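Local coordinates for insecticidal protein (Brevibacillus laterosporus, PDB 7ML9) that is an insecticidal toxin active against the western corn rootworm and probably kills by forming a beta-barrel pore in membranes, as its aerolysin-type relatives do, at residues E46-N51 and P64-V69; T120-L125 and V196-T201; K200-L205 and L285-I290. One frame throughout, in Å; residues are numbered along the deposited sequence.

In the fold
Followed from the N terminus, the three contacts fall into two distant groups. Interaction 1 closes a 12-residue loop before interaction 2 opens, bringing the loop between strands 59-63 and 69-71 against the C-terminal end of helix 28-48. Its centre lies about 99 Å from that of interaction 2 and about 90 Å from that of interaction 3, across the centre of this elongated molecule. Interaction 2 spans 70 residues and joins strands 123-126 and 193-196. Interaction 3 starts on the segment where interaction 2 ends, sharing Lys200 and Thr201, closes a loop of 79 residues and pairs long strands 201-229 and 266-289. There Tyr202 packs on Val196 and Pro197, tying the small sheet to the large one.

Interaction 1 of 3, residues E46-N51 and P64-V69; sequences EAWNTN and PTEGIV. With EDO (1,2-ethanediol), chain E.
Trp48 turns the six-membered part of its indole toward the side chain of Glu66, whose carboxylate comes up to the ring edge rather than over a face. Glu66 OE1 stands 3.1 Å from Trp48 CZ3, close to the ring plane, and the carboxylate is twisted 65° against the indole. Two torsions bring it there: Glu66 CG lies anti to the backbone N (chi1 -160°), and a bend at chi2 brings the acid to the CE3-CZ3 edge. On one face of the indole sits the methyl of Ala47. Helix 28-48 ends here, at the far end of the molecule from the other two contacts, and Asn49, with a positive phi of 58°, leaves the helical path to meet the 64-69 loop. That loop contains a classic beta bulge, in which Glu66 and Gly67 both face Ser63; Ser63 OG also hydrogen-bonds with Trp48 O. Beside the helix end, Thr65 CG2 touches Asn49 OD1 at 3.5 Å, while Pro64 CD lies 3.4 Å from Asn49 O. Further along, Thr50 and Val69 cross at about a right angle, with Thr50 CG2 4.0 Å from Val69 CB. Thr50 OG1 reaches back to hydrogen-bond with Asn45 OD1 in helix 28-48. Glu46 OE2 makes a salt bridge with Lys252 NZ and accepts a very short hydrogen bond of 2.5 Å from O2 of an ethanediol, probably left from crystallisation.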
loop_
_atom_site.group_PDB
_atom_site.type_symbol
_atom_site.label_atom_id
_atom_site.label_comp_id
_atom_site.label_asym_id
_atom_site.label_seq_id
_atom_site.Cartn_x
_atom_site.Cartn_y
_atom_site.Cartn_z
ATOM N N GLU A 46 -3.618 -25.005 -32.885
ATOM C CA GLU A 46 -4.327 -26.258 -32.657
ATOM C C GLU A 46 -5.003 -26.727 -33.938
ATOM O O GLU A 46 -4.972 -27.921 -34.262
ATOM C CB GLU A 46 -5.372 -26.106 -31.542
ATOM C CG GLU A 46 -4.749 -25.824 -30.136
ATOM C CD GLU A 46 -5.764 -25.801 -28.997
ATOM O OE1 GLU A 46 -6.994 -25.799 -29.240
ATOM O OE2 GLU A 46 -5.316 -25.766 -27.823
ATOM N N ALA A 47 -5.627 -25.797 -34.673
ATOM C CA ALA A 47 -6.407 -26.176 -35.850
ATOM C C ALA A 47 -5.533 -26.754 -36.949
ATOM O O ALA A 47 -5.973 -27.650 -37.680
ATOM C CB ALA A 47 -7.181 -24.970 -36.389
ATOM N N TRP A 48 -4.305 -26.267 -37.080
ATOM C CA TRP A 48 -3.487 -26.556 -38.241
ATOM C C TRP A 48 -2.116 -27.109 -37.897
ATOM O O TRP A 48 -1.321 -27.335 -38.811
ATOM C CB TRP A 48 -3.321 -25.285 -39.098
ATOM C CG TRP A 48 -4.613 -24.774 -39.683
ATOM C CD1 TRP A 48 -5.187 -23.553 -39.471
ATOM C CD2 TRP A 48 -5.487 -25.474 -40.582
ATOM N NE1 TRP A 48 -6.363 -23.451 -40.174
ATOM C CE2 TRP A 48 -6.570 -24.615 -40.864
ATOM C CE3 TRP A 48 -5.455 -26.742 -41.180
ATOM C CZ2 TRP A 48 -7.610 -24.979 -41.724
ATOM C CZ3 TRP A 48 -6.499 -27.107 -42.029
ATOM C CH2 TRP A 48 -7.556 -26.227 -42.294
ATOM N N ASN A 49 -1.808 -27.303 -36.610
ATOM C CA ASN A 49 -0.494 -27.781 -36.162
ATOM C C ASN A 49 0.641 -26.865 -36.608
ATOM O O ASN A 49 1.730 -27.325 -36.957
ATOM C CB ASN A 49 -0.248 -29.214 -36.624
ATOM C CG ASN A 49 -1.176 -30.182 -35.954
ATOM O OD1 ASN A 49 -2.071 -30.753 -36.584
ATOM N ND2 ASN A 49 -1.005 -30.338 -34.652
ATOM N N THR A 50 0.397 -25.558 -36.567
ATOM C CA THR A 50 1.382 -24.558 -36.940
ATOM C C THR A 50 2.112 -24.056 -35.694
ATOM O O THR A 50 1.804 -24.445 -34.569
ATOM C CB THR A 50 0.694 -23.403 -37.666
ATOM O OG1 THR A 50 -0.568 -23.145 -37.037
ATOM C CG2 THR A 50 0.465 -23.761 -39.147
ATOM N N ASN A 51 3.067 -23.152 -35.891
ATOM C CA ASN A 51 3.819 -22.533 -34.800
ATOM C C ASN A 51 3.760 -20.997 -34.882
ATOM O O ASN A 51 4.764 -20.302 -34.677
ATOM C CB ASN A 51 5.258 -23.031 -34.793
ATOM C CG ASN A 51 6.067 -22.539 -36.002
ATOM O OD1 ASN A 51 5.506 -22.119 -37.024
ATOM N ND2 ASN A 51 7.386 -22.565 -35.876
ATOM N N PRO A 64 2.929 -29.778 -40.525
ATOM C CA PRO A 64 3.188 -31.150 -40.990
ATOM C C PRO A 64 1.975 -31.802 -41.615
ATOM O O PRO A 64 2.126 -32.762 -42.379
ATOM C CB PRO A 64 3.612 -31.880 -39.708
ATOM C CG PRO A 64 4.050 -30.798 -38.772
ATOM C CD PRO A 64 3.174 -29.624 -39.083
ATOM N N THR A 65 0.777 -31.304 -41.329
ATOM C CA THR A 65 -0.459 -31.867 -41.846
ATOM C C THR A 65 -1.102 -31.014 -42.932
ATOM O O THR A 65 -2.170 -31.381 -43.430
ATOM C CB THR A 65 -1.458 -32.071 -40.696
ATOM O OG1 THR A 65 -2.615 -32.763 -41.180
ATOM C CG2 THR A 65 -1.890 -30.728 -40.097
ATOM N N GLU A 66 -0.488 -29.894 -43.318
ATOM C CA GLU A 66 -1.181 -28.936 -44.174
ATOM C C GLU A 66 -0.255 -28.187 -45.126
ATOM O O GLU A 66 -0.719 -27.582 -46.098
ATOM C CB GLU A 66 -1.935 -27.928 -43.309
ATOM C CG GLU A 66 -3.046 -27.214 -44.023
ATOM C CD GLU A 66 -4.210 -28.128 -44.275
ATOM O OE1 GLU A 66 -4.457 -28.995 -43.408
ATOM O OE2 GLU A 66 -4.870 -27.984 -45.327
ATOM N N GLY A 67 1.043 -28.200 -44.856
ATOM C CA GLY A 67 1.972 -27.425 -45.651
ATOM C C GLY A 67 2.160 -26.028 -45.092
ATOM O O GLY A 67 1.837 -25.740 -43.935
ATOM N N ILE A 68 2.701 -25.144 -45.934
ATOM C CA ILE A 68 2.911 -23.762 -45.522
ATOM C C ILE A 68 1.563 -23.072 -45.389
ATOM O O ILE A 68 0.721 -23.125 -46.295
ATOM C CB ILE A 68 3.824 -23.021 -46.510
ATOM C CG1 ILE A 68 5.158 -23.761 -46.668
ATOM C CG2 ILE A 68 4.063 -21.591 -46.037
ATOM C CD1 ILE A 68 6.025 -23.777 -45.414
ATOM N N VAL A 69 1.343 -22.444 -44.240
ATOM C CA VAL A 69 0.085 -21.784 -43.924
ATOM C C VAL A 69 0.403 -20.339 -43.577
ATOM O O VAL A 69 1.462 -20.038 -43.017
ATOM C CB VAL A 69 -0.651 -22.484 -42.758
ATOM C CG1 VAL A 69 -2.015 -21.876 -42.549
ATOM C CG2 VAL A 69 -0.778 -23.962 -43.024
HETATM C C1 EDO E . -0.982 -25.896 -26.124
HETATM O O1 EDO E . -1.126 -25.055 -24.980
HETATM C C2 EDO E . -2.366 -26.395 -26.504
HETATM O O2 EDO E . -2.896 -25.495 -27.479
#

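Interaction 2 of 3, residues T120-L125 and V196-T201; sequences TMDQEL and VPAGKT
In a small two-stranded antiparallel sheet at one end of the molecule, strand 123-126 pairs with strand 193-196, which runs straight into a type II beta turn from Pro197 to Lys200. Gln123 and Val196 form a hydrogen-bonded pair. Val196 N reaches Gln123 O at 2.7 Å, nearly along the C=O axis, and Gln123 N returns the bond to Val196 O at 3.0 Å from above the carbonyl plane. One residue earlier, Asp122 adds a side-chain bond beyond this single backbone pair: CG is anti to the carbonyl carbon (chi1 -65°), which brings Asp122 OD1 to 2.8 Å from Ala198 N in a nearly straight bond (168°) that approaches from above the carboxylate plane. Asp122 OD1 also lies 3.2 Å from Pro197 CA. Ala198 CB in turn rests on the backbone of Thr120, 3.6 Å from Thr120 C. Two residues beyond Gln123, Leu125 CD1 meets Val196 CG2 at 3.9 Å, the two side chains crossing at about a right angle. The turn itself is closed by Lys200 N bonding to Pro197 O. An acid gripping a turn amide in this way pins the turn to the neighbouring chain, and the N-H dipole would be expected to stabilise its negative charge.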
loop_
_atom_site.group_PDB
_atom_site.type_symbol
_atom_site.label_atom_id
_atom_site.label_comp_id
_atom_site.label_asym_id
_atom_site.label_seq_id
_atom_site.Cartn_x
_atom_site.Cartn_y
_atom_site.Cartn_z
ATOM N N THR A 120 5.566 17.566 56.529
ATOM C CA THR A 120 5.655 16.580 57.598
ATOM C C THR A 120 4.816 15.343 57.320
ATOM O O THR A 120 4.927 14.356 58.052
ATOM C CB THR A 120 5.223 17.209 58.928
ATOM O OG1 THR A 120 3.888 17.708 58.799
ATOM C CG2 THR A 120 6.157 18.369 59.291
ATOM N N MET A 121 3.982 15.380 56.284
ATOM C CA MET A 121 3.132 14.268 55.891
ATOM C C MET A 121 3.515 13.803 54.490
ATOM O O MET A 121 3.827 14.628 53.622
ATOM C CB MET A 121 1.655 14.685 55.902
ATOM C CG MET A 121 1.204 15.364 57.197
ATOM S SD MET A 121 1.309 14.198 58.579
ATOM C CE MET A 121 -0.054 13.097 58.179
ATOM N N ASP A 122 3.511 12.485 54.280
ATOM C CA ASP A 122 3.562 11.940 52.927
ATOM C C ASP A 122 2.408 12.508 52.107
ATOM O O ASP A 122 1.290 12.649 52.602
ATOM C CB ASP A 122 3.445 10.417 52.951
ATOM C CG ASP A 122 4.615 9.741 53.624
ATOM O OD1 ASP A 122 5.595 10.433 53.984
ATOM O OD2 ASP A 122 4.546 8.499 53.784
ATOM N N GLN A 123 2.671 12.828 50.841
ATOM C CA GLN A 123 1.648 13.422 49.994
ATOM C C GLN A 123 1.512 12.642 48.689
ATOM O O GLN A 123 2.449 11.987 48.222
ATOM C CB GLN A 123 1.954 14.916 49.692
ATOM C CG GLN A 123 2.114 15.788 50.951
ATOM C CD GLN A 123 0.790 16.083 51.630
ATOM O OE1 GLN A 123 -0.265 15.730 51.119
ATOM N NE2 GLN A 123 0.844 16.717 52.804
ATOM N N GLU A 124 0.322 12.715 48.112
ATOM C CA GLU A 124 0.098 12.259 46.744
ATOM C C GLU A 124 -0.030 13.523 45.907
ATOM O O GLU A 124 -1.009 14.267 46.039
ATOM C CB GLU A 124 -1.135 11.363 46.645
ATOM C CG GLU A 124 -0.777 9.898 46.429
ATOM C CD GLU A 124 -1.834 8.950 46.971
ATOM O OE1 GLU A 124 -1.472 7.830 47.402
ATOM O OE2 GLU A 124 -3.022 9.343 46.973
ATOM N N LEU A 125 0.994 13.788 45.101
ATOM C CA LEU A 125 1.153 15.038 44.367
ATOM C C LEU A 125 0.931 14.786 42.879
ATOM O O LEU A 125 1.473 13.827 42.322
ATOM C CB LEU A 125 2.547 15.623 44.610
ATOM C CG LEU A 125 2.835 15.966 46.079
ATOM C CD1 LEU A 125 4.244 16.559 46.259
ATOM C CD2 LEU A 125 1.770 16.912 46.565
ATOM N N VAL A 196 4.869 11.133 47.294
ATOM C CA VAL A 196 6.148 11.746 47.651
ATOM C C VAL A 196 6.244 11.795 49.173
ATOM O O VAL A 196 5.458 12.502 49.821
ATOM C CB VAL A 196 6.295 13.149 47.045
ATOM C CG1 VAL A 196 7.691 13.698 47.327
ATOM C CG2 VAL A 196 6.017 13.117 45.533
ATOM N N PRO A 197 7.163 11.049 49.779
ATOM C CA PRO A 197 7.224 10.991 51.248
ATOM C C PRO A 197 7.668 12.302 51.885
ATOM O O PRO A 197 8.400 13.105 51.291
ATOM C CB PRO A 197 8.250 9.884 51.515
ATOM C CG PRO A 197 8.275 9.056 50.265
ATOM C CD PRO A 197 8.011 10.029 49.138
ATOM N N ALA A 198 7.246 12.490 53.140
ATOM C CA ALA A 198 7.631 13.674 53.904
ATOM C C ALA A 198 9.132 13.934 53.797
ATOM O O ALA A 198 9.945 13.010 53.872
ATOM C CB ALA A 198 7.222 13.500 55.376
ATOM N N GLY A 199 9.494 15.198 53.589
ATOM C CA GLY A 199 10.883 15.593 53.501
ATOM C C GLY A 199 11.587 15.242 52.208
ATOM O O GLY A 199 12.787 15.516 52.085
ATOM N N LYS A 200 10.893 14.662 51.231
ATOM C CA LYS A 200 11.541 14.233 49.998
ATOM C C LYS A 200 11.258 15.214 48.863
ATOM O O LYS A 200 10.217 15.868 48.817
ATOM C CB LYS A 200 11.073 12.835 49.590
ATOM C CG LYS A 200 11.339 11.741 50.614
ATOM C CD LYS A 200 12.807 11.588 50.936
ATOM C CE LYS A 200 13.036 10.324 51.762
ATOM N NZ LYS A 200 14.445 10.249 52.219
ATOM N N THR A 201 12.217 15.332 47.957
ATOM C CA THR A 201 12.028 16.094 46.731
ATOM C C THR A 201 12.216 15.136 45.568
ATOM O O THR A 201 13.255 14.477 45.469
ATOM C CB THR A 201 13.006 17.261 46.629
ATOM O OG1 THR A 201 12.842 18.130 47.761
ATOM C CG2 THR A 201 12.736 18.051 45.346
#

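Interaction 3 of 3, residues K200-L205 and L285-I290; sequences KTYRVL and LKIEDI. With EDO (1,2-ethanediol), chain I.
The Tyr202 ring has Asp289 at its edge, with Asp289 CG 3.6 Å from Tyr202 CE1 and OD1 in the ring plane; the carboxylate is turned 62° to the ring. Ile287 CG2 approaches the ring obliquely, at CD2. The guanidinium of Arg203 has Ile290 CG2 over one face, offset toward the rim, and at its edge O2 of an ethanediol, probably from the crystallisation liquor, to which Arg203 NH1 donates a very short hydrogen bond of 2.3 Å; Lys111 NZ bonds the same ethanediol. Arg203 NH2 makes a salt bridge of 2.5 Å with Glu288 OE1; the two side chains run side by side, their flat ends 49° apart. Glu288 OE2 is held weakly by Lys286 NZ at 3.4 Å, so one acid joins two cations, which would be expected to keep it ionised. Leu205 CD1 lies on the same face of the sheet. On the opposite face, Val204 CG2 packs on Ile287 CD1 at 3.6 Å. Between the two faces runs an antiparallel ladder, with Arg203–Glu288 and Leu205–Lys286 as hydrogen-bonded pairs. Past its end, Ile290 N bonds to Thr201 O, and a water links Lys200 NZ to Asp289 OD2, while Asp289 OD1 is hydrogen-bonded to Thr291 OG1. Such long antiparallel strands give the aerolysin/ETX-MTX2 family its elongated build; here 201-229 and 266-289 are flanked by strands 86-115 and 303-323 respectively, while strand 193-196 packs on Tyr202 and Ile287.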
loop_
_atom_site.group_PDB
_atom_site.type_symbol
_atom_site.label_atom_id
_atom_site.label_comp_id
_atom_site.label_asym_id
_atom_site.label_seq_id
_atom_site.Cartn_x
_atom_site.Cartn_y
_atom_site.Cartn_z
ATOM N N LYS A 200 10.893 14.662 51.231
ATOM C CA LYS A 200 11.541 14.233 49.998
ATOM C C LYS A 200 11.258 15.214 48.863
ATOM O O LYS A 200 10.217 15.868 48.817
ATOM C CB LYS A 200 11.073 12.835 49.590
ATOM C CG LYS A 200 11.339 11.741 50.614
ATOM C CD LYS A 200 12.807 11.588 50.936
ATOM C CE LYS A 200 13.036 10.324 51.762
ATOM N NZ LYS A 200 14.445 10.249 52.219
ATOM N N THR A 201 12.217 15.332 47.957
ATOM C CA THR A 201 12.028 16.094 46.731
ATOM C C THR A 201 12.216 15.136 45.568
ATOM O O THR A 201 13.255 14.477 45.469
ATOM C CB THR A 201 13.006 17.261 46.629
ATOM O OG1 THR A 201 12.842 18.130 47.761
ATOM C CG2 THR A 201 12.736 18.051 45.346
ATOM N N TYR A 202 11.208 15.047 44.710
ATOM C CA TYR A 202 11.239 14.169 43.552
ATOM C C TYR A 202 11.296 14.988 42.264
ATOM O O TYR A 202 10.851 16.137 42.207
ATOM C CB TYR A 202 10.014 13.254 43.525
ATOM C CG TYR A 202 10.075 12.077 44.467
ATOM C CD1 TYR A 202 11.172 11.876 45.305
ATOM C CD2 TYR A 202 9.034 11.147 44.504
ATOM C CE1 TYR A 202 11.223 10.793 46.163
ATOM C CE2 TYR A 202 9.078 10.063 45.358
ATOM C CZ TYR A 202 10.176 9.894 46.184
ATOM O OH TYR A 202 10.225 8.811 47.022
ATOM N N ARG A 203 11.894 14.397 41.242
ATOM C CA ARG A 203 11.955 14.980 39.912
ATOM C C ARG A 203 11.234 14.029 38.973
ATOM O O ARG A 203 11.479 12.821 39.017
ATOM C CB ARG A 203 13.404 15.174 39.477
ATOM C CG ARG A 203 13.575 15.888 38.172
ATOM C CD ARG A 203 15.006 16.361 38.041
ATOM N NE ARG A 203 15.875 15.307 37.536
ATOM C CZ ARG A 203 17.196 15.298 37.669
ATOM N NH1 ARG A 203 17.804 16.289 38.308
ATOM N NH2 ARG A 203 17.908 14.292 37.169
ATOM N N VAL A 204 10.320 14.560 38.163
ATOM C CA VAL A 204 9.627 13.782 37.139
ATOM C C VAL A 204 10.197 14.177 35.786
ATOM O O VAL A 204 10.116 15.348 35.402
ATOM C CB VAL A 204 8.111 14.014 37.166
ATOM C CG1 VAL A 204 7.424 13.088 36.150
ATOM C CG2 VAL A 204 7.572 13.789 38.556
ATOM N N LEU A 205 10.781 13.212 35.072
ATOM C CA LEU A 205 11.238 13.391 33.696
ATOM C C LEU A 205 10.284 12.672 32.752
ATOM O O LEU A 205 9.874 11.538 33.022
ATOM C CB LEU A 205 12.646 12.837 33.486
ATOM C CG LEU A 205 13.822 13.204 34.387
ATOM C CD1 LEU A 205 15.103 12.619 33.816
ATOM C CD2 LEU A 205 13.972 14.673 34.475
ATOM N N LEU A 285 7.006 8.259 32.180
ATOM C CA LEU A 285 7.465 9.168 33.224
ATOM C C LEU A 285 8.445 8.440 34.132
ATOM O O LEU A 285 8.157 7.340 34.608
ATOM C CB LEU A 285 6.300 9.706 34.048
ATOM C CG LEU A 285 5.195 10.453 33.317
ATOM C CD1 LEU A 285 4.251 11.124 34.308
ATOM C CD2 LEU A 285 5.809 11.463 32.380
ATOM N N LYS A 286 9.602 9.045 34.345
ATOM C CA LYS A 286 10.654 8.515 35.196
ATOM C C LYS A 286 10.738 9.392 36.442
ATOM O O LYS A 286 10.924 10.611 36.334
ATOM C CB LYS A 286 11.964 8.499 34.417
ATOM C CG LYS A 286 13.216 8.108 35.147
ATOM C CD LYS A 286 14.409 8.539 34.301
ATOM C CE LYS A 286 15.414 7.428 34.090
ATOM N NZ LYS A 286 16.787 7.864 34.477
ATOM N N ILE A 287 10.579 8.779 37.614
ATOM C CA ILE A 287 10.538 9.493 38.891
ATOM C C ILE A 287 11.870 9.305 39.597
ATOM O O ILE A 287 12.265 8.170 39.884
ATOM C CB ILE A 287 9.393 8.986 39.777
ATOM C CG1 ILE A 287 8.097 8.879 38.977
ATOM C CG2 ILE A 287 9.262 9.866 41.030
ATOM C CD1 ILE A 287 7.635 10.180 38.385
ATOM N N GLU A 288 12.553 10.408 39.898
ATOM C CA GLU A 288 13.859 10.371 40.541
ATOM C C GLU A 288 13.806 11.045 41.907
ATOM O O GLU A 288 13.198 12.106 42.066
ATOM C CB GLU A 288 14.924 11.062 39.696
ATOM C CG GLU A 288 15.231 10.376 38.379
ATOM C CD GLU A 288 16.313 11.094 37.590
ATOM O OE1 GLU A 288 16.623 12.261 37.929
ATOM O OE2 GLU A 288 16.858 10.489 36.637
ATOM N N ASP A 289 14.465 10.428 42.884
ATOM C CA ASP A 289 14.623 11.013 44.213
ATOM C C ASP A 289 15.859 11.902 44.171
ATOM O O ASP A 289 16.981 11.407 44.013
ATOM C CB ASP A 289 14.757 9.912 45.263
ATOM C CG ASP A 289 14.730 10.445 46.696
ATOM O OD1 ASP A 289 14.878 11.668 46.893
ATOM O OD2 ASP A 289 14.553 9.626 47.623
ATOM N N ILE A 290 15.658 13.212 44.279
ATOM C CA ILE A 290 16.759 14.161 44.265
ATOM C C ILE A 290 16.901 14.861 45.615
ATOM O O ILE A 290 17.481 15.937 45.690
ATOM C CB ILE A 290 16.610 15.183 43.128
ATOM C CG1 ILE A 290 15.264 15.893 43.222
ATOM C CG2 ILE A 290 16.762 14.495 41.782
ATOM C CD1 ILE A 290 15.240 17.230 42.508
HETATM C C1 EDO I . 15.275 19.770 38.601
HETATM O O1 EDO I . 14.295 20.065 37.600
HETATM C C2 EDO I . 16.665 19.749 37.988
HETATM O O2 EDO I . 17.306 18.533 38.384
HETATM O O HOH W 1 15.730 10.069 50.025
#